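PDB 6E1R: tailspike protein from Acinetobacter phage vB_ApiP_P1, which probably recognises and hydrolyses surface polysaccharide of its Acinetobacter host, as trimeric tailspike depolymerases of other phages do. Local coordinates for residues D201-Y206 with Y225-N230; T438-F443 with A538-M543; P517-S522 with L529-V534. All coordinates share one frame; numbering follows the deposited sequence.

Contact 1: residues D201-Y206 with Y225-N230; sequences DRSLRY and YMSTTN
Asp201 and Ser227 form the polar centre of this contact. The amide of Ser227 donates to Asp201 OD1 over 2.9 Å from N to OD1, on the syn side of the carboxylate, and a weak second bond runs from the same N to OD2. Within 201-206, Ser203 N reaches the anti lone pair of OD1, closing an Asx turn, while Ser203 OG donates to OD1 from above the carboxylate plane. Three donors thus grip one oxygen and hold the carboxylate's rotation; CG stands anti to the backbone N (chi1 -165°), beside the carbonyl carbon.

Two further bonds use main-chain carbonyls. Arg202 N points almost straight at Tyr225 O, 3.0 Å away. Asn230 ND2 donates to Arg202 O at 2.9 Å between ND2 and O, with Arg202 O in the amide plane of Asn230 and ND2 in the plane of the Arg202 carbonyl; its other strong partner is Gly233 O.

Apolar packing completes the joint. The side chain of Met226, present as selenomethionine, crosses that of Arg202 at about a right angle: CE touches Arg202 CD at 3.5 Å, and SE and CB lie over one face of the guanidinium, which itself bonds to the carbonyls of Gly223 and Thr224. Ser203 CB meets Thr228 CG2 at 3.6 Å.

Tyr225 OH bonds Gln192 of the second subunit, bringing segment 225-230 to the trimer interface. Strands 199-200 and 221-222 pair in parallel just before the two segments, and such stacking of turns from successive coils is characteristic of the parallel beta-helix of phage tailspikes.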
ATOM      1  N   ASP A 201     -26.100  -7.557   8.008  1.00 37.86           N
ATOM      2  CA  ASP A 201     -27.312  -6.786   7.790  1.00 40.73           C
ATOM      3  C   ASP A 201     -27.430  -5.667   8.818  1.00 38.70           C
ATOM      4  O   ASP A 201     -27.025  -5.808   9.976  1.00 35.66           O
ATOM      5  CB  ASP A 201     -28.536  -7.703   7.858  1.00 44.85           C
ATOM      6  CG  ASP A 201     -29.784  -7.061   7.284  1.00 52.80           C
ATOM      7  OD1 ASP A 201     -30.308  -6.116   7.908  1.00 57.29           O
ATOM      8  OD2 ASP A 201     -30.237  -7.498   6.205  1.00 56.19           O
ATOM      9  N   ARG A 202     -27.999  -4.543   8.380  1.00 39.93           N
ATOM     10  CA  ARG A 202     -28.153  -3.385   9.252  1.00 41.27           C
ATOM     11  C   ARG A 202     -29.160  -3.623  10.367  1.00 43.66           C
ATOM     12  O   ARG A 202     -29.224  -2.818  11.303  1.00 46.87           O
ATOM     13  CB  ARG A 202     -28.573  -2.166   8.430  1.00 38.60           C
ATOM     14  CG  ARG A 202     -27.873  -0.876   8.816  1.00 38.03           C
ATOM     15  CD  ARG A 202     -28.515   0.308   8.115  1.00 35.83           C
ATOM     16  NE  ARG A 202     -28.794   0.029   6.709  1.00 37.78           N
ATOM     17  CZ  ARG A 202     -29.718   0.660   5.991  1.00 40.66           C
ATOM     18  NH1 ARG A 202     -30.461   1.608   6.547  1.00 39.08           N
ATOM     19  NH2 ARG A 202     -29.904   0.342   4.717  1.00 38.78           N
ATOM     20  N   SER A 203     -29.945  -4.700  10.290  1.00 40.89           N
ATOM     21  CA  SER A 203     -30.865  -5.041  11.365  1.00 43.41           C
ATOM     22  C   SER A 203     -30.133  -5.420  12.644  1.00 39.82           C
ATOM     23  O   SER A 203     -30.711  -5.313  13.732  1.00 41.15           O
ATOM     24  CB  SER A 203     -31.783  -6.184  10.929  1.00 42.74           C
ATOM     25  OG  SER A 203     -31.031  -7.294  10.469  1.00 43.55           O
ATOM     26  N   LEU A 204     -28.882  -5.858  12.536  1.00 36.59           N
ATOM     27  CA  LEU A 204     -28.092  -6.193  13.709  1.00 41.32           C
ATOM     28  C   LEU A 204     -27.793  -4.944  14.529  1.00 41.01           C
ATOM     29  O   LEU A 204     -27.656  -3.839  13.996  1.00 40.43           O
ATOM     30  CB  LEU A 204     -26.780  -6.856  13.291  1.00 37.93           C
ATOM     31  CG  LEU A 204     -26.848  -8.242  12.651  1.00 38.63           C
ATOM     32  CD1 LEU A 204     -25.503  -8.601  12.035  1.00 33.04           C
ATOM     33  CD2 LEU A 204     -27.271  -9.287  13.671  1.00 37.67           C
ATOM     34  N   ARG A 205     -27.697  -5.129  15.847  1.00 44.03           N
ATOM     35  CA  ARG A 205     -27.240  -4.043  16.707  1.00 45.72           C
ATOM     36  C   ARG A 205     -25.742  -3.815  16.545  1.00 47.26           C
ATOM     37  O   ARG A 205     -25.286  -2.668  16.463  1.00 46.13           O
ATOM     38  CB  ARG A 205     -27.591  -4.343  18.164  1.00 47.19           C
ATOM     39  CG  ARG A 205     -27.167  -3.261  19.140  1.00 45.36           C
ATOM     40  CD  ARG A 205     -27.798  -1.923  18.803  1.00 46.03           C
ATOM     41  NE  ARG A 205     -27.361  -0.875  19.719  1.00 45.45           N
ATOM     42  CZ  ARG A 205     -26.288  -0.117  19.526  1.00 47.76           C
ATOM     43  NH1 ARG A 205     -25.537  -0.294  18.447  1.00 47.40           N
ATOM     44  NH2 ARG A 205     -25.961   0.815  20.411  1.00 49.25           N
ATOM     45  N   TYR A 206     -24.967  -4.895  16.491  1.00 45.87           N
ATOM     46  CA  TYR A 206     -23.542  -4.839  16.197  1.00 43.31           C
ATOM     47  C   TYR A 206     -23.230  -5.867  15.123  1.00 45.34           C
ATOM     48  O   TYR A 206     -23.706  -7.004  15.194  1.00 52.56           O
ATOM     49  CB  TYR A 206     -22.697  -5.120  17.445  1.00 45.20           C
ATOM     50  CG  TYR A 206     -23.025  -4.245  18.629  1.00 48.41           C
ATOM     51  CD1 TYR A 206     -22.498  -2.966  18.742  1.00 48.90           C
ATOM     52  CD2 TYR A 206     -23.858  -4.702  19.641  1.00 52.30           C
ATOM     53  CE1 TYR A 206     -22.795  -2.166  19.826  1.00 50.83           C
ATOM     54  CE2 TYR A 206     -24.160  -3.911  20.729  1.00 55.82           C
ATOM     55  CZ  TYR A 206     -23.628  -2.644  20.817  1.00 54.45           C
ATOM     56  OH  TYR A 206     -23.929  -1.854  21.901  1.00 56.88           O
ATOM     57  N   TYR A 225     -27.445  -3.359   3.253  1.00 45.55           N
ATOM     58  CA  TYR A 225     -28.782  -3.916   3.135  1.00 43.92           C
ATOM     59  C   TYR A 225     -29.409  -4.052   4.517  1.00 47.85           C
ATOM     60  O   TYR A 225     -28.715  -4.246   5.519  1.00 43.60           O
ATOM     61  CB  TYR A 225     -28.745  -5.275   2.432  1.00 39.48           C
ATOM     62  CG  TYR A 225     -28.072  -5.232   1.081  1.00 42.91           C
ATOM     63  CD1 TYR A 225     -28.788  -4.899  -0.061  1.00 43.80           C
ATOM     64  CD2 TYR A 225     -26.719  -5.515   0.948  1.00 42.92           C
ATOM     65  CE1 TYR A 225     -28.176  -4.853  -1.301  1.00 44.76           C
ATOM     66  CE2 TYR A 225     -26.098  -5.471  -0.286  1.00 39.32           C
ATOM     67  CZ  TYR A 225     -26.831  -5.141  -1.407  1.00 41.26           C
ATOM     68  OH  TYR A 225     -26.218  -5.097  -2.638  1.00 40.35           O
HETATM   69  N   MSE A 226     -30.731  -3.943   4.560  1.00 54.12           N
HETATM   70  CA  MSE A 226     -31.458  -3.965   5.824  1.00 56.76           C
HETATM   71  C   MSE A 226     -32.747  -4.771   5.696  1.00 55.55           C
HETATM   72  O   MSE A 226     -33.703  -4.326   5.060  1.00 57.07           O
HETATM   73  CB  MSE A 226     -31.763  -2.538   6.279  1.00 63.84           C
HETATM   74  CG  MSE A 226     -32.155  -2.410   7.740  1.00 71.91           C
HETATM   75 SE   MSE A 226     -32.922  -0.660   8.133  1.00 77.90          SE
HETATM   76  CE  MSE A 226     -31.690  -0.076   9.514  1.00 74.50           C
ATOM     77  N   SER A 227     -32.771  -5.958   6.306  1.00 57.14           N
ATOM     78  CA  SER A 227     -33.939  -6.826   6.184  1.00 60.08           C
ATOM     79  C   SER A 227     -35.125  -6.264   6.960  1.00 60.59           C
ATOM     80  O   SER A 227     -36.250  -6.221   6.449  1.00 60.67           O
ATOM     81  CB  SER A 227     -33.597  -8.237   6.662  1.00 59.28           C
ATOM     82  OG  SER A 227     -33.352  -8.258   8.057  1.00 62.15           O
ATOM     83  N   THR A 228     -34.894  -5.830   8.198  1.00 57.08           N
ATOM     84  CA  THR A 228     -35.921  -5.194   9.010  1.00 57.11           C
ATOM     85  C   THR A 228     -35.359  -3.911   9.608  1.00 51.89           C
ATOM     86  O   THR A 228     -34.150  -3.784   9.822  1.00 44.29           O
ATOM     87  CB  THR A 228     -36.441  -6.132  10.119  1.00 61.52           C
ATOM     88  OG1 THR A 228     -37.562  -5.525  10.775  1.00 68.80           O
ATOM     89  CG2 THR A 228     -35.357  -6.432  11.138  1.00 58.66           C
ATOM     90  N   THR A 229     -36.251  -2.958   9.872  1.00 53.16           N
ATOM     91  CA  THR A 229     -35.836  -1.631  10.316  1.00 50.02           C
ATOM     92  C   THR A 229     -35.160  -1.684  11.681  1.00 46.90           C
ATOM     93  O   THR A 229     -35.633  -2.350  12.605  1.00 52.48           O
ATOM     94  CB  THR A 229     -37.041  -0.690  10.369  1.00 56.84           C
ATOM     95  OG1 THR A 229     -38.240  -1.430  10.111  1.00 69.19           O
ATOM     96  CG2 THR A 229     -36.900   0.413   9.332  1.00 49.80           C
ATOM     97  N   ASN A 230     -34.047  -0.960  11.801  1.00 47.68           N
ATOM     98  CA  ASN A 230     -33.276  -0.852  13.036  1.00 45.65           C
ATOM     99  C   ASN A 230     -33.419   0.570  13.567  1.00 47.83           C
ATOM    100  O   ASN A 230     -32.947   1.525  12.939  1.00 50.04           O
ATOM    101  CB  ASN A 230     -31.809  -1.206  12.788  1.00 41.58           C
ATOM    102  CG  ASN A 230     -30.968  -1.204  14.057  1.00 43.04           C
ATOM    103  OD1 ASN A 230     -31.316  -0.572  15.055  1.00 43.35           O
ATOM    104  ND2 ASN A 230     -29.845  -1.912  14.015  1.00 40.21           N
TER

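Contact 2: residues T438-F443 with A538-M543; sequences TINRDF and AGRFAM
The guanidinium of Arg540 has Asn440 over one face, with CG 3.7 Å above the plane and offset toward the rim, and the carboxylate of Asp442 at its edge, the two groups nearly coplanar. The Phe443 ring meets Gly539 O at its edge, and the Phe541 ring meets Arg441 O likewise; the two rings approach obliquely, CD1 of Phe443 lying 3.7 Å from CD1 of Phe541.

These groups sit on an antiparallel strand pair with a beta bulge, in the C-terminal part of the chain, where two antiparallel sheets pack face to face. Thr438 pairs with Met543, Arg441 with Phe541 and Phe443 with Gly539 as hydrogen-bonded pairs, and the register slips by one residue between the first two. Around the bulge, a water accepts from Asn440 N and donates to Phe541 O, linking the strands. Arg441 folds back, its NE donating to Ile439 O, while NH1 bonds Gly450 O in the other sheet.

The ring-bearing face turns inward: Met543, a selenomethionine, and Phe443 reach toward each other tip to tip, CE to CZ 3.9 Å, and Phe519 of the facing sheet meets both phenylalanine rings. Asp442 and Arg540 occupy the exposed face as a non-hydrogen-bonded pair. Arg540, extended through chi2 and bent at chi3 (-66°), grips its partner side-on in a salt bridge: NE to OD1 of Asp442 at 2.6 Å, NH2 to OD2 at 2.9 Å.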
ATOM      1  N   THR A 438      14.302  37.976  21.038  1.00 39.26           N
ATOM      2  CA  THR A 438      14.377  38.236  22.469  1.00 38.71           C
ATOM      3  C   THR A 438      13.507  39.446  22.765  1.00 42.37           C
ATOM      4  O   THR A 438      13.720  40.520  22.190  1.00 42.97           O
ATOM      5  CB  THR A 438      15.819  38.476  22.923  1.00 40.77           C
ATOM      6  OG1 THR A 438      16.663  37.449  22.390  1.00 43.63           O
ATOM      7  CG2 THR A 438      15.903  38.444  24.441  1.00 38.10           C
ATOM      8  N   ILE A 439      12.534  39.276  23.656  1.00 36.09           N
ATOM      9  CA  ILE A 439      11.592  40.344  23.968  1.00 35.09           C
ATOM     10  C   ILE A 439      11.796  40.802  25.404  1.00 36.71           C
ATOM     11  O   ILE A 439      12.621  40.243  26.135  1.00 37.58           O
ATOM     12  CB  ILE A 439      10.139  39.892  23.732  1.00 38.10           C
ATOM     13  CG1 ILE A 439       9.764  38.767  24.699  1.00 39.93           C
ATOM     14  CG2 ILE A 439       9.948  39.448  22.291  1.00 29.33           C
ATOM     15  CD1 ILE A 439       8.291  38.419  24.689  1.00 34.00           C
ATOM     16  N   ASN A 440      11.043  41.828  25.808  1.00 38.59           N
ATOM     17  CA  ASN A 440      11.067  42.342  27.178  1.00 36.54           C
ATOM     18  C   ASN A 440      12.469  42.787  27.587  1.00 38.44           C
ATOM     19  O   ASN A 440      12.901  42.577  28.723  1.00 42.38           O
ATOM     20  CB  ASN A 440      10.507  41.315  28.164  1.00 38.15           C
ATOM     21  CG  ASN A 440       9.093  40.891  27.818  1.00 42.29           C
ATOM     22  OD1 ASN A 440       8.369  41.612  27.131  1.00 41.45           O
ATOM     23  ND2 ASN A 440       8.695  39.716  28.291  1.00 44.75           N
ATOM     24  N   ARG A 441      13.190  43.401  26.652  1.00 34.71           N
ATOM     25  CA  ARG A 441      14.489  43.999  26.947  1.00 35.38           C
ATOM     26  C   ARG A 441      14.247  45.386  27.523  1.00 35.49           C
ATOM     27  O   ARG A 441      14.064  46.358  26.787  1.00 36.50           O
ATOM     28  CB  ARG A 441      15.361  44.046  25.697  1.00 36.08           C
ATOM     29  CG  ARG A 441      15.570  42.695  25.015  1.00 37.59           C
ATOM     30  CD  ARG A 441      16.359  41.725  25.892  1.00 37.62           C
ATOM     31  NE  ARG A 441      15.527  41.066  26.897  1.00 41.17           N
ATOM     32  CZ  ARG A 441      15.994  40.268  27.851  1.00 40.55           C
ATOM     33  NH1 ARG A 441      17.294  40.020  27.937  1.00 40.79           N
ATOM     34  NH2 ARG A 441      15.159  39.720  28.723  1.00 38.97           N
ATOM     35  N   ASP A 442      14.232  45.475  28.850  1.00 38.51           N
ATOM     36  CA  ASP A 442      13.890  46.707  29.549  1.00 46.46           C
ATOM     37  C   ASP A 442      15.164  47.474  29.884  1.00 46.46           C
ATOM     38  O   ASP A 442      16.071  46.935  30.527  1.00 44.43           O
ATOM     39  CB  ASP A 442      13.093  46.397  30.814  1.00 51.61           C
ATOM     40  CG  ASP A 442      11.885  45.522  30.537  1.00 57.72           C
ATOM     41  OD1 ASP A 442      11.272  45.683  29.461  1.00 56.97           O
ATOM     42  OD2 ASP A 442      11.551  44.673  31.390  1.00 60.73           O
ATOM     43  N   PHE A 443      15.228  48.729  29.449  1.00 44.64           N
ATOM     44  CA  PHE A 443      16.411  49.559  29.604  1.00 41.54           C
ATOM     45  C   PHE A 443      16.100  50.793  30.437  1.00 42.51           C
ATOM     46  O   PHE A 443      14.982  51.316  30.416  1.00 45.39           O
ATOM     47  CB  PHE A 443      16.960  50.015  28.245  1.00 40.46           C
ATOM     48  CG  PHE A 443      17.552  48.911  27.422  1.00 40.07           C
ATOM     49  CD1 PHE A 443      16.750  48.139  26.598  1.00 38.64           C
ATOM     50  CD2 PHE A 443      18.911  48.653  27.461  1.00 38.40           C
ATOM     51  CE1 PHE A 443      17.290  47.123  25.836  1.00 41.24           C
ATOM     52  CE2 PHE A 443      19.458  47.639  26.699  1.00 40.13           C
ATOM     53  CZ  PHE A 443      18.647  46.874  25.886  1.00 44.41           C
ATOM     54  N   ALA A 538      15.311  54.498  26.643  1.00 38.37           N
ATOM     55  CA  ALA A 538      14.866  53.820  27.852  1.00 41.73           C
ATOM     56  C   ALA A 538      13.475  53.252  27.614  1.00 42.21           C
ATOM     57  O   ALA A 538      12.641  53.888  26.964  1.00 41.27           O
ATOM     58  CB  ALA A 538      14.856  54.769  29.056  1.00 32.18           C
ATOM     59  N   GLY A 539      13.233  52.054  28.146  1.00 40.58           N
ATOM     60  CA  GLY A 539      11.952  51.394  28.041  1.00 44.05           C
ATOM     61  C   GLY A 539      12.120  49.955  27.608  1.00 42.58           C
ATOM     62  O   GLY A 539      13.212  49.382  27.692  1.00 45.11           O
ATOM     63  N   ARG A 540      11.025  49.369  27.135  1.00 45.53           N
ATOM     64  CA  ARG A 540      10.997  47.972  26.722  1.00 40.91           C
ATOM     65  C   ARG A 540      11.211  47.864  25.218  1.00 42.19           C
ATOM     66  O   ARG A 540      10.505  48.508  24.437  1.00 46.78           O
ATOM     67  CB  ARG A 540       9.677  47.311  27.122  1.00 37.62           C
ATOM     68  CG  ARG A 540       9.498  45.912  26.560  1.00 39.59           C
ATOM     69  CD  ARG A 540       8.463  45.139  27.352  1.00 35.83           C
ATOM     70  NE  ARG A 540       8.931  44.896  28.713  1.00 38.95           N
ATOM     71  CZ  ARG A 540       8.274  44.181  29.619  1.00 43.59           C
ATOM     72  NH1 ARG A 540       7.109  43.626  29.312  1.00 50.35           N
ATOM     73  NH2 ARG A 540       8.785  44.019  30.831  1.00 40.54           N
ATOM     74  N   PHE A 541      12.182  47.044  24.823  1.00 38.08           N
ATOM     75  CA  PHE A 541      12.534  46.844  23.427  1.00 40.09           C
ATOM     76  C   PHE A 541      12.598  45.351  23.130  1.00 43.80           C
ATOM     77  O   PHE A 541      12.554  44.510  24.033  1.00 47.63           O
ATOM     78  CB  PHE A 541      13.871  47.520  23.088  1.00 38.35           C
ATOM     79  CG  PHE A 541      13.854  49.014  23.251  1.00 40.76           C
ATOM     80  CD1 PHE A 541      14.066  49.594  24.492  1.00 38.68           C
ATOM     81  CD2 PHE A 541      13.630  49.840  22.160  1.00 39.68           C
ATOM     82  CE1 PHE A 541      14.048  50.967  24.644  1.00 37.29           C
ATOM     83  CE2 PHE A 541      13.613  51.215  22.305  1.00 38.79           C
ATOM     84  CZ  PHE A 541      13.822  51.779  23.548  1.00 37.99           C
ATOM     85  N   ALA A 542      12.695  45.025  21.843  1.00 38.18           N
ATOM     86  CA  ALA A 542      12.772  43.639  21.400  1.00 37.24           C
ATOM     87  C   ALA A 542      13.724  43.541  20.219  1.00 37.97           C
ATOM     88  O   ALA A 542      13.615  44.318  19.265  1.00 40.20           O
ATOM     89  CB  ALA A 542      11.389  43.103  21.013  1.00 38.89           C
HETATM   90  N   MSE A 543      14.647  42.588  20.283  1.00 36.15           N
HETATM   91  CA  MSE A 543      15.621  42.391  19.216  1.00 38.17           C
HETATM   92  C   MSE A 543      15.323  41.144  18.391  1.00 45.64           C
HETATM   93  O   MSE A 543      14.730  40.182  18.883  1.00 49.93           O
HETATM   94  CB  MSE A 543      17.039  42.293  19.787  1.00 41.41           C
HETATM   95  CG  MSE A 543      17.685  43.624  20.143  1.00 54.12           C
HETATM   96 SE   MSE A 543      16.848  44.524  21.655  1.00 67.45          SE
HETATM   97  CE  MSE A 543      18.305  45.723  22.130  1.00 67.86           C
TER
HETATM   98  O   HOH W   1       9.517  43.430  24.272  1.00 46.85           O

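Contact 3: residues P517-S522 with L529-V534; sequences PSFTWS and LVATAV
Trp521 and Ala531 make the tight side of this beta hairpin. The methyl CB of Ala531 sits over the six-membered ring, 3.9 Å from its centroid and 27° off the normal, as a CH-pi contact. Leu529 crosses the indole obliquely, its CG 3.8 Å from Trp521 CE3. Phe519 adds its CB, which touches Ala531 CB at 3.9 Å, and its ring takes Thr532 O near its plane at the edge. This face packs against the facing sheet, where Tyr487 stands edge-to-face with Trp521 and Met543 packs on the side chains of Trp521, Phe519 and Ala531.

The opposite face, with Thr520, Ser522, Val530 and Thr532, is looser and wetter. Here one water bridges the strands: it donates to Thr520 O and Val530 O, and hydrogen-bonds Ser522 OG (2.8 Å from the water oxygen) and Thr532 OG1 (2.9 Å). Thr532 OG1 also bonds Ser448 OG of the adjoining strand. At the end of the pair Val534 CG2 lies against Thr520 OG1.

Between the faces run paired backbone bonds, Thr520 with Thr532 and Ser522 with Val530; Val530 N to Ser522 O is 2.9 Å. Val534 N to Ser518 O adds a single bond beyond them. Such a division is that of an amphipathic beta hairpin: Trp521, Phe519 and the two alanines face inward to the core, and hydroxyls with water, beside Val530, lie on the outer face.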
ATOM      1  N   PRO A 517      15.200  52.748  19.342  1.00 41.89           N
ATOM      2  CA  PRO A 517      15.983  51.521  19.611  1.00 40.32           C
ATOM      3  C   PRO A 517      17.467  51.700  19.308  1.00 38.64           C
ATOM      4  O   PRO A 517      18.042  51.089  18.399  1.00 36.28           O
ATOM      5  CB  PRO A 517      15.311  50.499  18.690  1.00 44.39           C
ATOM      6  CG  PRO A 517      14.848  51.315  17.529  1.00 42.51           C
ATOM      7  CD  PRO A 517      14.432  52.651  18.089  1.00 43.55           C
ATOM      8  N   SER A 518      18.118  52.552  20.095  1.00 45.28           N
ATOM      9  CA  SER A 518      19.512  52.923  19.883  1.00 43.56           C
ATOM     10  C   SER A 518      20.387  52.203  20.901  1.00 41.37           C
ATOM     11  O   SER A 518      20.223  52.397  22.112  1.00 40.28           O
ATOM     12  CB  SER A 518      19.687  54.434  19.995  1.00 44.45           C
ATOM     13  OG  SER A 518      18.728  55.112  19.202  1.00 46.59           O
ATOM     14  N   PHE A 519      21.318  51.382  20.416  1.00 36.91           N
ATOM     15  CA  PHE A 519      22.125  50.558  21.305  1.00 37.39           C
ATOM     16  C   PHE A 519      23.533  50.406  20.749  1.00 34.73           C
ATOM     17  O   PHE A 519      23.744  50.398  19.533  1.00 31.25           O
ATOM     18  CB  PHE A 519      21.491  49.177  21.514  1.00 35.27           C
ATOM     19  CG  PHE A 519      20.060  49.233  21.963  1.00 32.44           C
ATOM     20  CD1 PHE A 519      19.746  49.486  23.286  1.00 29.88           C
ATOM     21  CD2 PHE A 519      19.030  49.048  21.057  1.00 32.00           C
ATOM     22  CE1 PHE A 519      18.429  49.548  23.700  1.00 32.47           C
ATOM     23  CE2 PHE A 519      17.713  49.106  21.464  1.00 34.62           C
ATOM     24  CZ  PHE A 519      17.412  49.355  22.789  1.00 33.66           C
ATOM     25  N   THR A 520      24.494  50.282  21.662  1.00 33.43           N
ATOM     26  CA  THR A 520      25.863  49.903  21.344  1.00 32.71           C
ATOM     27  C   THR A 520      26.088  48.466  21.797  1.00 36.40           C
ATOM     28  O   THR A 520      25.616  48.063  22.865  1.00 40.67           O
ATOM     29  CB  THR A 520      26.868  50.840  22.024  1.00 33.82           C
ATOM     30  OG1 THR A 520      26.637  52.185  21.586  1.00 31.22           O
ATOM     31  CG2 THR A 520      28.297  50.444  21.681  1.00 37.09           C
ATOM     32  N   TRP A 521      26.813  47.699  20.988  1.00 38.69           N
ATOM     33  CA  TRP A 521      26.881  46.252  21.135  1.00 37.42           C
ATOM     34  C   TRP A 521      28.247  45.801  21.632  1.00 34.62           C
ATOM     35  O   TRP A 521      29.283  46.326  21.209  1.00 40.27           O
ATOM     36  CB  TRP A 521      26.548  45.571  19.808  1.00 39.50           C
ATOM     37  CG  TRP A 521      25.189  45.944  19.328  1.00 45.03           C
ATOM     38  CD1 TRP A 521      24.868  46.962  18.477  1.00 47.30           C
ATOM     39  CD2 TRP A 521      23.954  45.322  19.696  1.00 42.54           C
ATOM     40  NE1 TRP A 521      23.508  47.004  18.284  1.00 45.86           N
ATOM     41  CE2 TRP A 521      22.925  46.007  19.022  1.00 43.88           C
ATOM     42  CE3 TRP A 521      23.620  44.249  20.526  1.00 44.23           C
ATOM     43  CZ2 TRP A 521      21.585  45.652  19.152  1.00 43.76           C
ATOM     44  CZ3 TRP A 521      22.290  43.898  20.654  1.00 44.21           C
ATOM     45  CH2 TRP A 521      21.289  44.598  19.974  1.00 43.96           C
ATOM     46  N   SER A 522      28.233  44.823  22.534  1.00 37.58           N
ATOM     47  CA  SER A 522      29.445  44.259  23.107  1.00 36.65           C
ATOM     48  C   SER A 522      29.204  42.784  23.394  1.00 37.37           C
ATOM     49  O   SER A 522      28.095  42.269  23.229  1.00 37.24           O
ATOM     50  CB  SER A 522      29.858  44.996  24.385  1.00 37.57           C
ATOM     51  OG  SER A 522      28.855  44.883  25.380  1.00 35.43           O
ATOM     52  N   LEU A 529      25.708  38.474  23.809  1.00 31.43           N
ATOM     53  CA  LEU A 529      25.587  39.716  23.051  1.00 31.56           C
ATOM     54  C   LEU A 529      24.815  40.730  23.885  1.00 38.71           C
ATOM     55  O   LEU A 529      23.615  40.564  24.123  1.00 46.15           O
ATOM     56  CB  LEU A 529      24.892  39.460  21.717  1.00 28.20           C
ATOM     57  CG  LEU A 529      24.717  40.673  20.800  1.00 27.08           C
ATOM     58  CD1 LEU A 529      26.068  41.191  20.335  1.00 35.04           C
ATOM     59  CD2 LEU A 529      23.831  40.335  19.613  1.00 26.92           C
ATOM     60  N   VAL A 530      25.498  41.781  24.331  1.00 33.07           N
ATOM     61  CA  VAL A 530      24.934  42.766  25.245  1.00 32.38           C
ATOM     62  C   VAL A 530      24.629  44.046  24.481  1.00 38.01           C
ATOM     63  O   VAL A 530      25.437  44.503  23.664  1.00 42.73           O
ATOM     64  CB  VAL A 530      25.891  43.042  26.422  1.00 32.87           C
ATOM     65  CG1 VAL A 530      25.287  44.063  27.376  1.00 30.99           C
ATOM     66  CG2 VAL A 530      26.219  41.749  27.150  1.00 33.62           C
ATOM     67  N   ALA A 531      23.459  44.620  24.746  1.00 39.16           N
ATOM     68  CA  ALA A 531      23.050  45.897  24.182  1.00 40.91           C
ATOM     69  C   ALA A 531      23.030  46.947  25.285  1.00 47.11           C
ATOM     70  O   ALA A 531      22.457  46.716  26.354  1.00 52.66           O
ATOM     71  CB  ALA A 531      21.670  45.794  23.527  1.00 42.13           C
ATOM     72  N   THR A 532      23.654  48.092  25.023  1.00 43.17           N
ATOM     73  CA  THR A 532      23.708  49.200  25.968  1.00 42.47           C
ATOM     74  C   THR A 532      22.959  50.392  25.391  1.00 41.82           C
ATOM     75  O   THR A 532      23.242  50.821  24.268  1.00 43.31           O
ATOM     76  CB  THR A 532      25.155  49.586  26.283  1.00 39.75           C
ATOM     77  OG1 THR A 532      25.856  48.441  26.783  1.00 37.26           O
ATOM     78  CG2 THR A 532      25.196  50.694  27.324  1.00 34.54           C
ATOM     79  N   ALA A 533      22.014  50.928  26.163  1.00 40.32           N
ATOM     80  CA  ALA A 533      21.188  52.028  25.683  1.00 41.04           C
ATOM     81  C   ALA A 533      22.038  53.260  25.394  1.00 44.86           C
ATOM     82  O   ALA A 533      22.990  53.566  26.117  1.00 45.08           O
ATOM     83  CB  ALA A 533      20.106  52.363  26.709  1.00 40.21           C
ATOM     84  N   VAL A 534      21.683  53.972  24.326  1.00 40.68           N
ATOM     85  CA  VAL A 534      22.432  55.129  23.852  1.00 37.33           C
ATOM     86  C   VAL A 534      21.565  56.371  24.009  1.00 38.15           C
ATOM     87  O   VAL A 534      20.387  56.366  23.630  1.00 43.84           O
ATOM     88  CB  VAL A 534      22.873  54.947  22.390  1.00 37.29           C
ATOM     89  CG1 VAL A 534      23.524  56.214  21.861  1.00 27.97           C
ATOM     90  CG2 VAL A 534      23.823  53.765  22.272  1.00 41.96           C
TER
HETATM   91  O   HOH W   2      27.201  47.025  24.682  1.00 30.95           O

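How the contacts relate
From the N terminus, contact 1 comes first: it closes a loop of 18 residues, ten of them in strands, within the parallel beta-helix, joining turns of successive coils. The chain then runs through the remaining coils before strand 435-443 opens contact 2, which closes 94 residues later on strand 539-548. Contact 3 is nested inside that loop as a local hairpin. Contacts 2 and 3 lie in different antiparallel sheets that face each other, their centres about 11 Å apart, and their aromatic side chains meet in the shared interior. Contact 1 lies on the opposite side of the chain's centre, about 68 Å from contact 2 and 76 Å from contact 3, centre to centre.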